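Local coordinates for beta-gamma-crystallin (Geodia cydonium, PDB 4IAU), which is of unknown function but binds calcium and belongs to the beta/gamma-crystallin family of Greek key proteins, at residues K5-T10 with R33-M38; T26-R31 with T72-R77; W39-Q44 with L56-D61. One frame throughout, in Å; residues are numbered along the deposited sequence. Where two conformers were deposited one is given.

From the N terminus, residues 5-10 meet 33-38 after a gap of 22 residues, and interaction 1 closes the first loop. Residues 26-31 lie inside that loop but pair with 72-77, much later in the chain, so interactions 1 and 2 cross. Interaction 3 joins 39-44 to 56-61. It follows interaction 1 in series and is nested inside the loop closed by interaction 2. Interaction 1 builds one sheet and interaction 3 builds the sheet facing it. Interaction 2 links the two: Val-9 bonds through its backbone to Ala-30 and Arg-31, while Arg-74 N bonds to Tyr-42 O in the second sheet.

Interaction 1 of 3, residues K5-T10 with R33-M38; sequences KVTLVT and RVTKGM. With GOL (glycerol), chain F.
Lys-5 and Lys-36 form an antiparallel hydrogen-bonded pair, with Lys-5 N donating to Lys-36 O at 2.8 Å. Lys-5 O is gripped by two successive amides, Lys-36 N at 3.1 Å and Thr-35 N at 3.0 Å. This is a classic beta bulge. The bond from Thr-35 N is the more bent, at 143°. Past the bulge the pairing is regular. Thr-7 N donates to Arg-33 O, and Arg-33 N to Thr-7 O.

Thr-35 OG1 stands between its own backbone N and carbonyl carbon (chi1 60°), 3.5 Å from Lys-5 CB. A water bridges Thr-35 OG1 and Thr-7 OG1. Thr-7 OG1 also bonds to Asp-17. The chains of Lys-5 and Lys-36 run out extended toward a glycerol, presumably picked up from the crystallisation medium. Lys-36 NZ bonds to Ser-2 O. On the other face of the sheet, Val-6 CG2 meets Val-34 CG2 at 3.9 Å.

Strand 5-9 lies between strands 15-18 and 31-36 in an antiparallel sheet. Val-6 and Val-34 turn inward onto Trp-39 of strand 38-42, and Val-6 also touches Phe-41 there.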
loop_
_atom_site.group_PDB
_atom_site.type_symbol
_atom_site.label_atom_id
_atom_site.label_comp_id
_atom_site.label_asym_id
_atom_site.label_seq_id
_atom_site.Cartn_x
_atom_site.Cartn_y
_atom_site.Cartn_z
ATOM N N LYS A 5 -8.772 8.381 -7.204
ATOM C CA LYS A 5 -8.438 9.651 -7.829
ATOM C C LYS A 5 -7.772 10.557 -6.812
ATOM O O LYS A 5 -8.230 10.646 -5.661
ATOM C CB LYS A 5 -9.678 10.281 -8.450
ATOM C CG LYS A 5 -9.396 11.370 -9.444
ATOM C CD LYS A 5 -10.703 11.868 -10.097
ATOM C CE LYS A 5 -10.379 12.917 -11.141
ATOM N NZ LYS A 5 -11.694 13.388 -11.729
ATOM N N VAL A 6 -6.733 11.245 -7.231
ATOM C CA VAL A 6 -6.038 12.212 -6.402
ATOM C C VAL A 6 -5.674 13.429 -7.254
ATOM O O VAL A 6 -5.270 13.296 -8.388
ATOM C CB VAL A 6 -4.810 11.588 -5.698
ATOM C CG1 VAL A 6 -3.779 11.078 -6.711
ATOM C CG2 VAL A 6 -4.177 12.566 -4.726
ATOM N N THR A 7 -5.798 14.598 -6.639
ATOM C CA THR A 7 -5.333 15.832 -7.209
ATOM C C THR A 7 -4.026 16.233 -6.516
ATOM O O THR A 7 -3.934 16.214 -5.290
ATOM C CB THR A 7 -6.345 16.967 -6.978
ATOM O OG1 THR A 7 -7.562 16.654 -7.650
ATOM C CG2 THR A 7 -5.812 18.332 -7.470
ATOM N N LEU A 8 -3.027 16.588 -7.320
ATOM C CA LEU A 8 -1.746 17.053 -6.842
ATOM C C LEU A 8 -1.468 18.411 -7.449
ATOM O O LEU A 8 -1.801 18.692 -8.592
ATOM C CB LEU A 8 -0.601 16.088 -7.201
ATOM C CG LEU A 8 -0.684 14.711 -6.516
ATOM C CD1 LEU A 8 0.308 13.762 -7.112
ATOM C CD2 LEU A 8 -0.484 14.868 -5.053
ATOM N N VAL A 9 -0.884 19.303 -6.633
ATOM C CA VAL A 9 -0.638 20.687 -7.025
ATOM C C VAL A 9 0.819 21.036 -6.741
ATOM O O VAL A 9 1.372 20.714 -5.688
ATOM C CB VAL A 9 -1.585 21.645 -6.275
ATOM C CG1 VAL A 9 -1.446 23.057 -6.829
ATOM C CG2 VAL A 9 -3.020 21.195 -6.338
ATOM N N THR A 10 1.468 21.691 -7.715
ATOM C CA THR A 10 2.831 22.155 -7.579
ATOM C C THR A 10 2.889 23.391 -6.711
ATOM O O THR A 10 1.908 24.091 -6.525
ATOM C CB THR A 10 3.477 22.440 -8.943
ATOM O OG1 THR A 10 2.849 23.600 -9.440
ATOM C CG2 THR A 10 3.362 21.291 -9.887
ATOM N N ARG A 33 -4.892 16.426 -2.567
ATOM C CA ARG A 33 -6.241 16.116 -2.129
ATOM C C ARG A 33 -6.664 14.787 -2.766
ATOM O O ARG A 33 -6.889 14.731 -3.964
ATOM C CB ARG A 33 -7.247 17.187 -2.488
ATOM C CG ARG A 33 -8.650 16.897 -2.006
ATOM C CD ARG A 33 -9.610 17.961 -2.409
ATOM N NE ARG A 33 -10.986 17.555 -2.199
ATOM C CZ ARG A 33 -12.035 18.284 -2.544
ATOM N NH1 ARG A 33 -11.842 19.490 -3.073
ATOM N NH2 ARG A 33 -13.235 17.740 -2.356
ATOM N N VAL A 34 -6.759 13.731 -1.938
ATOM C CA VAL A 34 -7.347 12.484 -2.400
ATOM C C VAL A 34 -8.859 12.670 -2.493
ATOM O O VAL A 34 -9.502 13.001 -1.488
ATOM C CB VAL A 34 -7.029 11.323 -1.450
ATOM C CG1 VAL A 34 -7.809 10.097 -1.863
ATOM C CG2 VAL A 34 -5.544 11.032 -1.437
ATOM N N THR A 35 -9.419 12.502 -3.682
ATOM C CA THR A 35 -10.865 12.672 -3.871
ATOM C C THR A 35 -11.597 11.331 -3.917
ATOM O O THR A 35 -12.785 11.320 -3.566
ATOM C CB THR A 35 -11.133 13.513 -5.104
ATOM O OG1 THR A 35 -10.589 12.872 -6.236
ATOM C CG2 THR A 35 -10.552 14.915 -4.915
ATOM N N LYS A 36 -10.934 10.249 -4.282
ATOM C CA LYS A 36 -11.533 8.922 -4.270
ATOM C C LYS A 36 -10.459 7.907 -3.902
ATOM O O LYS A 36 -9.380 7.879 -4.469
ATOM C CB LYS A 36 -12.118 8.494 -5.617
ATOM C CG LYS A 36 -13.166 9.403 -6.204
ATOM C CD LYS A 36 -13.585 8.853 -7.611
ATOM C CE LYS A 36 -14.538 9.760 -8.254
ATOM N NZ LYS A 36 -14.730 9.163 -9.630
ATOM N N GLY A 37 -10.798 7.029 -2.968
ATOM C CA GLY A 37 -9.955 5.893 -2.643
ATOM C C GLY A 37 -8.948 6.221 -1.551
ATOM O O GLY A 37 -9.174 7.051 -0.671
HETATM N N MSE A 38 -7.827 5.498 -1.578
HETATM C CA MSE A 38 -6.749 5.632 -0.618
HETATM C C MSE A 38 -5.436 5.558 -1.400
HETATM O O MSE A 38 -5.307 4.697 -2.271
HETATM C CB MSE A 38 -6.782 4.515 0.415
HETATM C CG MSE A 38 -7.972 4.575 1.321
HETATM SE SE MSE A 38 -7.833 3.201 2.714
HETATM C CE MSE A 38 -5.984 2.765 2.438
HETATM C C1 GOL F . -13.501 11.517 -13.177
HETATM O O1 GOL F . -12.410 10.526 -13.134
HETATM C C2 GOL F . -14.564 10.835 -12.379
HETATM O O2 GOL F . -13.808 9.733 -11.868
HETATM C C3 GOL F . -15.298 11.588 -11.309
HETATM O O3 GOL F . -14.471 12.208 -10.241
HETATM O O HOH W 1 -9.264 14.429 -7.997
#

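Interaction 2 of 3, residues T26-R31 with T72-R77; sequences TTDFAR and TPRSFR
Arg-74 grips Asp-28 with both terminal nitrogens on a single oxygen. NH1 (2.9 Å) and NH2 (3.0 Å) of Arg-74 both donate to Asp-28 OD1, and together make a salt bridge. NH2 approaches nearly along the C-O axis, whereas NH1 comes from the syn side, 35° out of the carboxylate plane. OD1 itself lies close to the guanidinium plane, although the two flat groups are turned 52° apart.

The Arg-74 chain is bent at chi2 and chi3. Its guanidinium lies beside the 26-31 loop. NH2 has another partner in Ile-25 O, one residue before Thr-26 in the same loop. The carboxylate of Asp-28 and Ile-25 O together hold the guanidinium. Thr-27 O also lies at the guanidinium edge, 3.2 Å from Arg-74 NH2.

Thr-72 CG2 packs against Asp-28 CB at 3.7 Å. Beside it, Pro-73 CD touches Phe-29 O at 3.5 Å. Two waters bridge the segments. One links backbone atoms: it donates to Thr-27 O and Pro-73 O and accepts from Phe-29 N. The other donates to Phe-29 O and bonds to Thr-72 OG1. Thr-27 CG2 covers one face of the Phe-29 ring near its rim, and Leu-8 also packs on this ring.

Behind this layer, Arg-74 and Ser-75 both face Tyr-42 in a classic beta bulge. Ala-30 and Arg-31 do the same opposite Val-9. The salt bridge thus joins two loops that lead into different sheets of a beta/gamma-crystallin domain. By strand order, the 26-31 loop probably corresponds to the one before strand 115-118, where Gly-112 and Ser-114 bind calcium. The known calcium ligands all lie in the second half of the chain.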
loop_
_atom_site.group_PDB
_atom_site.type_symbol
_atom_site.label_atom_id
_atom_site.label_comp_id
_atom_site.label_asym_id
_atom_site.label_seq_id
_atom_site.Cartn_x
_atom_site.Cartn_y
_atom_site.Cartn_z
ATOM N N THR A 26 7.755 13.213 -13.091
ATOM C CA THR A 26 8.757 14.263 -13.394
ATOM C C THR A 26 8.494 15.542 -12.611
ATOM O O THR A 26 9.400 16.190 -12.082
ATOM C CB THR A 26 8.829 14.508 -14.901
ATOM O OG1 THR A 26 9.404 13.365 -15.536
ATOM C CG2 THR A 26 9.786 15.655 -15.160
ATOM N N THR A 27 7.229 15.891 -12.475
ATOM C CA THR A 27 6.803 17.085 -11.812
ATOM C C THR A 27 6.980 16.955 -10.307
ATOM O O THR A 27 6.714 15.901 -9.750
ATOM C CB THR A 27 5.318 17.357 -12.110
ATOM O OG1 THR A 27 5.167 17.662 -13.505
ATOM C CG2 THR A 27 4.793 18.593 -11.378
ATOM N N ASP A 28 7.418 18.023 -9.658
ATOM C CA ASP A 28 7.495 18.119 -8.206
ATOM C C ASP A 28 6.179 18.672 -7.681
ATOM O O ASP A 28 5.816 19.829 -7.963
ATOM C CB ASP A 28 8.625 19.010 -7.761
ATOM C CG ASP A 28 10.015 18.469 -7.998
ATOM O OD1 ASP A 28 10.176 17.299 -8.303
ATOM O OD2 ASP A 28 10.963 19.259 -7.837
ATOM N N PHE A 29 5.440 17.873 -6.914
ATOM C CA PHE A 29 4.196 18.289 -6.311
ATOM C C PHE A 29 4.374 18.639 -4.847
ATOM O O PHE A 29 5.201 18.009 -4.148
ATOM C CB PHE A 29 3.141 17.215 -6.511
ATOM C CG PHE A 29 2.694 17.008 -7.955
ATOM C CD1 PHE A 29 1.924 17.980 -8.587
ATOM C CD2 PHE A 29 3.006 15.869 -8.672
ATOM C CE1 PHE A 29 1.491 17.816 -9.880
ATOM C CE2 PHE A 29 2.537 15.698 -9.929
ATOM C CZ PHE A 29 1.782 16.656 -10.563
ATOM N N ALA A 30 3.591 19.588 -4.385
ATOM C CA ALA A 30 3.684 20.111 -3.020
ATOM C C ALA A 30 2.396 19.913 -2.204
ATOM O O ALA A 30 2.502 19.888 -0.972
ATOM C CB ALA A 30 4.043 21.578 -3.061
ATOM N N ARG A 31 1.236 19.862 -2.821
ATOM C CA ARG A 31 -0.045 19.768 -2.108
ATOM C C ARG A 31 -0.877 18.671 -2.745
ATOM O O ARG A 31 -0.693 18.309 -3.908
ATOM C CB ARG A 31 -0.793 21.108 -2.100
ATOM C CG ARG A 31 -0.045 22.176 -1.338
ATOM C CD ARG A 31 -0.902 23.432 -1.030
ATOM N NE ARG A 31 -1.240 24.101 -2.189
ATOM C CZ ARG A 31 -2.272 24.906 -2.370
ATOM N NH1 ARG A 31 -3.216 25.107 -1.461
ATOM N NH2 ARG A 31 -2.362 25.428 -3.568
ATOM N N THR A 72 8.380 15.895 -1.205
ATOM C CA THR A 72 8.064 15.865 -2.630
ATOM C C THR A 72 7.990 14.412 -3.083
ATOM O O THR A 72 8.983 13.701 -2.983
ATOM C CB THR A 72 9.193 16.533 -3.425
ATOM O OG1 THR A 72 9.351 17.856 -2.897
ATOM C CG2 THR A 72 8.840 16.611 -4.902
ATOM N N PRO A 73 6.839 13.931 -3.547
ATOM C CA PRO A 73 6.776 12.519 -3.924
ATOM C C PRO A 73 7.612 12.230 -5.170
ATOM O O PRO A 73 7.641 13.018 -6.111
ATOM C CB PRO A 73 5.317 12.265 -4.162
ATOM C CG PRO A 73 4.553 13.428 -3.687
ATOM C CD PRO A 73 5.537 14.587 -3.602
ATOM N N ARG A 74 8.214 11.052 -5.200
ATOM C CA ARG A 74 8.816 10.515 -6.422
ATOM C C ARG A 74 8.049 9.321 -6.959
ATOM O O ARG A 74 8.367 8.859 -8.069
ATOM C CB ARG A 74 10.302 10.204 -6.232
ATOM C CG ARG A 74 11.187 11.439 -6.108
ATOM C CD ARG A 74 11.650 11.975 -7.459
ATOM N NE ARG A 74 10.640 12.640 -8.244
ATOM C CZ ARG A 74 10.370 13.929 -8.183
ATOM N NH1 ARG A 74 10.915 14.697 -7.287
ATOM N NH2 ARG A 74 9.487 14.459 -9.034
ATOM N N SER A 75 7.046 8.825 -6.255
ATOM C CA SER A 75 6.143 7.815 -6.747
ATOM C C SER A 75 4.927 7.808 -5.835
ATOM O O SER A 75 4.980 8.281 -4.698
ATOM C CB SER A 75 6.783 6.419 -6.830
ATOM O OG SER A 75 7.246 5.953 -5.578
ATOM N N PHE A 76 3.815 7.234 -6.329
ATOM C CA PHE A 76 2.594 7.164 -5.534
ATOM C C PHE A 76 1.660 6.213 -6.234
ATOM O O PHE A 76 1.729 5.998 -7.452
ATOM C CB PHE A 76 1.975 8.555 -5.306
ATOM C CG PHE A 76 1.693 9.368 -6.553
ATOM C CD1 PHE A 76 2.679 10.179 -7.075
ATOM C CD2 PHE A 76 0.468 9.331 -7.193
ATOM C CE1 PHE A 76 2.412 10.952 -8.210
ATOM C CE2 PHE A 76 0.232 10.093 -8.303
ATOM C CZ PHE A 76 1.199 10.911 -8.828
ATOM N N ARG A 77 0.732 5.627 -5.448
ATOM C CA ARG A 77 -0.161 4.630 -6.026
ATOM C C ARG A 77 -1.404 4.477 -5.178
ATOM O O ARG A 77 -1.375 4.691 -3.959
ATOM C CB ARG A 77 0.540 3.259 -6.189
ATOM C CG ARG A 77 1.114 2.724 -4.868
ATOM C CD ARG A 77 1.778 1.372 -5.110
ATOM N NE ARG A 77 2.568 0.980 -3.961
ATOM C CZ ARG A 77 3.424 -0.050 -3.969
ATOM N NH1 ARG A 77 3.519 -0.822 -5.056
ATOM N NH2 ARG A 77 4.170 -0.314 -2.924
HETATM O O HOH W 2 6.096 15.107 -7.136
HETATM O O HOH W 3 7.130 19.303 -2.650
#

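Interaction 3 of 3, residues W39-Q44 with L56-D61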
loop_
_atom_site.group_PDB
_atom_site.type_symbol
_atom_site.label_atom_id
_atom_site.label_comp_id
_atom_site.label_asym_id
_atom_site.label_seq_id
_atom_site.Cartn_x
_atom_site.Cartn_y
_atom_site.Cartn_z
ATOM N N TRP A 39 -4.502 6.441 -1.099
ATOM C CA TRP A 39 -3.281 6.520 -1.836
ATOM C C TRP A 39 -2.069 6.515 -0.904
ATOM O O TRP A 39 -2.136 7.018 0.203
ATOM C CB TRP A 39 -3.233 7.800 -2.694
ATOM C CG TRP A 39 -4.217 7.805 -3.819
ATOM C CD1 TRP A 39 -5.574 7.931 -3.728
ATOM C CD2 TRP A 39 -3.924 7.648 -5.202
ATOM N NE1 TRP A 39 -6.144 7.881 -4.985
ATOM C CE2 TRP A 39 -5.149 7.717 -5.907
ATOM C CE3 TRP A 39 -2.725 7.508 -5.944
ATOM C CZ2 TRP A 39 -5.210 7.615 -7.312
ATOM C CZ3 TRP A 39 -2.779 7.401 -7.331
ATOM C CH2 TRP A 39 -4.030 7.453 -7.990
ATOM N N ILE A 40 -0.949 6.019 -1.409
ATOM C CA ILE A 40 0.306 6.047 -0.680
ATOM C C ILE A 40 1.305 6.784 -1.547
ATOM O O ILE A 40 1.406 6.556 -2.762
ATOM C CB ILE A 40 0.844 4.637 -0.317
ATOM C CG1 ILE A 40 -0.263 3.747 0.202
ATOM C CG2 ILE A 40 1.977 4.774 0.698
ATOM C CD1 ILE A 40 0.078 2.324 0.439
ATOM N N PHE A 41 2.047 7.685 -0.912
ATOM C CA PHE A 41 3.058 8.540 -1.513
ATOM C C PHE A 41 4.413 8.181 -0.942
ATOM O O PHE A 41 4.519 7.903 0.261
ATOM C CB PHE A 41 2.753 10.024 -1.296
ATOM C CG PHE A 41 1.355 10.387 -1.797
ATOM C CD1 PHE A 41 0.261 10.131 -0.961
ATOM C CD2 PHE A 41 1.172 10.925 -3.069
ATOM C CE1 PHE A 41 -1.002 10.371 -1.488
ATOM C CE2 PHE A 41 -0.095 11.122 -3.570
ATOM C CZ PHE A 41 -1.164 10.819 -2.767
ATOM N N TYR A 42 5.457 8.229 -1.794
ATOM C CA TYR A 42 6.765 7.766 -1.409
ATOM C C TYR A 42 7.824 8.781 -1.820
ATOM O O TYR A 42 7.751 9.375 -2.893
ATOM C CB TYR A 42 7.087 6.436 -2.099
ATOM C CG TYR A 42 6.053 5.359 -1.861
ATOM C CD1 TYR A 42 4.926 5.266 -2.652
ATOM C CD2 TYR A 42 6.190 4.434 -0.831
ATOM C CE1 TYR A 42 3.963 4.306 -2.436
ATOM C CE2 TYR A 42 5.250 3.429 -0.607
ATOM C CZ TYR A 42 4.129 3.354 -1.436
ATOM O OH TYR A 42 3.177 2.388 -1.300
ATOM N N GLN A 43 8.861 8.878 -0.984
ATOM C CA GLN A 43 9.957 9.805 -1.250
ATOM C C GLN A 43 10.826 9.388 -2.421
ATOM O O GLN A 43 11.427 10.252 -3.087
ATOM C CB GLN A 43 10.778 9.924 0.055
ATOM C CG GLN A 43 11.939 10.865 -0.038
ATOM C CD GLN A 43 12.589 11.073 1.295
ATOM O OE1 GLN A 43 12.671 10.136 2.118
ATOM N NE2 GLN A 43 13.055 12.273 1.535
ATOM N N GLN A 44 10.961 8.080 -2.669
ATOM C CA GLN A 44 11.740 7.554 -3.760
ATOM C C GLN A 44 10.840 7.005 -4.848
ATOM O O GLN A 44 9.702 6.587 -4.606
ATOM C CB GLN A 44 12.670 6.417 -3.298
ATOM C CG GLN A 44 13.565 6.762 -2.137
ATOM C CD GLN A 44 14.350 5.565 -1.653
ATOM O OE1 GLN A 44 13.804 4.472 -1.488
ATOM N NE2 GLN A 44 15.645 5.776 -1.426
ATOM N N LEU A 56 10.842 8.140 3.393
ATOM C CA LEU A 56 9.590 8.712 3.850
ATOM C C LEU A 56 8.424 8.243 2.984
ATOM O O LEU A 56 8.564 7.966 1.794
ATOM C CB LEU A 56 9.650 10.248 3.854
ATOM C CG LEU A 56 10.771 10.890 4.687
ATOM C CD1 LEU A 56 10.789 12.367 4.472
ATOM C CD2 LEU A 56 10.651 10.521 6.167
ATOM N N TRP A 57 7.274 8.148 3.619
ATOM C CA TRP A 57 6.043 7.706 3.012
ATOM C C TRP A 57 4.885 8.293 3.748
ATOM O O TRP A 57 4.989 8.619 4.943
ATOM C CB TRP A 57 6.001 6.140 3.036
ATOM C CG TRP A 57 5.927 5.652 4.454
ATOM C CD1 TRP A 57 6.991 5.518 5.315
ATOM C CD2 TRP A 57 4.747 5.325 5.192
ATOM N NE1 TRP A 57 6.531 5.115 6.546
ATOM C CE2 TRP A 57 5.177 4.985 6.508
ATOM C CE3 TRP A 57 3.394 5.284 4.908
ATOM C CZ2 TRP A 57 4.261 4.610 7.486
ATOM C CZ3 TRP A 57 2.481 4.911 5.888
ATOM C CH2 TRP A 57 2.949 4.576 7.153
ATOM N N ILE A 58 3.718 8.352 3.087
ATOM C CA ILE A 58 2.502 8.766 3.761
ATOM C C ILE A 58 1.312 8.116 3.055
ATOM O O ILE A 58 1.271 8.099 1.827
ATOM C CB ILE A 58 2.363 10.290 3.868
ATOM C CG1 ILE A 58 1.133 10.658 4.705
ATOM C CG2 ILE A 58 2.331 10.960 2.502
ATOM C CD1 ILE A 58 1.126 12.108 5.130
ATOM N N LYS A 59 0.363 7.608 3.825
ATOM C CA LYS A 59 -0.877 7.081 3.336
ATOM C C LYS A 59 -1.976 8.122 3.583
ATOM O O LYS A 59 -2.111 8.583 4.717
ATOM C CB LYS A 59 -1.215 5.743 4.028
ATOM C CG LYS A 59 -2.530 5.135 3.557
ATOM C CD LYS A 59 -2.996 3.802 4.103
ATOM C CE LYS A 59 -3.865 3.938 5.315
ATOM N NZ LYS A 59 -5.089 4.754 5.228
ATOM N N LEU A 60 -2.738 8.452 2.561
ATOM C CA LEU A 60 -3.774 9.431 2.644
ATOM C C LEU A 60 -5.116 8.908 2.153
ATOM O O LEU A 60 -5.243 8.228 1.155
ATOM C CB LEU A 60 -3.399 10.695 1.808
ATOM C CG LEU A 60 -2.158 11.435 2.322
ATOM C CD1 LEU A 60 -1.801 12.559 1.345
ATOM C CD2 LEU A 60 -2.409 11.985 3.712
ATOM N N ASP A 61 -6.133 9.288 2.948
ATOM C CA ASP A 61 -7.524 8.956 2.681
ATOM C C ASP A 61 -8.235 10.130 2.032
ATOM O O ASP A 61 -7.720 11.243 1.919
ATOM C CB ASP A 61 -8.176 8.557 3.985
ATOM C CG ASP A 61 -7.611 7.314 4.638
ATOM O OD1 ASP A 61 -6.822 6.524 4.079
ATOM O OD2 ASP A 61 -7.972 7.122 5.809
#
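Trp-39 to Tyr-42 pair with Trp-57 to Leu-60 in a regular antiparallel ladder. It joins strand 38-42 to its neighbour 57-61, with strand 75-78 on the other side of 38-42. Trp-39 with Leu-60 and Phe-41 with Ile-58 are the hydrogen-bonded pairs. Leu-60 N donates to Trp-39 O at 2.8 Å and Phe-41 N to Ile-58 O at 2.9 Å, both nearly straight. Between them, Lys-59 CA and Ile-40 CA make CA-H...O contacts with Trp-39 O and Ile-58 O.

Gln-43 extends the pairing past the strand. Its N donates to Leu-56 O at 2.9 Å. Its chain is extended, with CG anti to the backbone N (chi1 -179°), and OE1 accepts from Leu-56 N at 3.0 Å. The side-chain oxygen takes the place of a backbone carbonyl. Leu-56 CG rests 3.3 Å from Gln-43 OE1.

On one face, Leu-60 CD1 meets Phe-41 CE1 at 3.7 Å, the two side chains crossing at about a right angle. Ile-58 CG2 lies against Phe-41 CB. Phe-41 also packs on Leu-8 of the facing sheet. On the other face, Trp-57 CB lies 4.2 Å from Tyr-42 CD2. There the Trp-57 ring meets Phe-94 edge-to-face, and Tyr-42 OH bonds to Phe-94 O and to Arg-77 NE.

The chemistry of the two faces therefore differs. The Phe-41 face is apolar and helps build the core between the sheets. The Tyr-42 face mixes aromatic contacts with a hydrogen bond to Phe-94 O and one with Arg-77 NE, consistent with a place at the interface between the two crystallin domains.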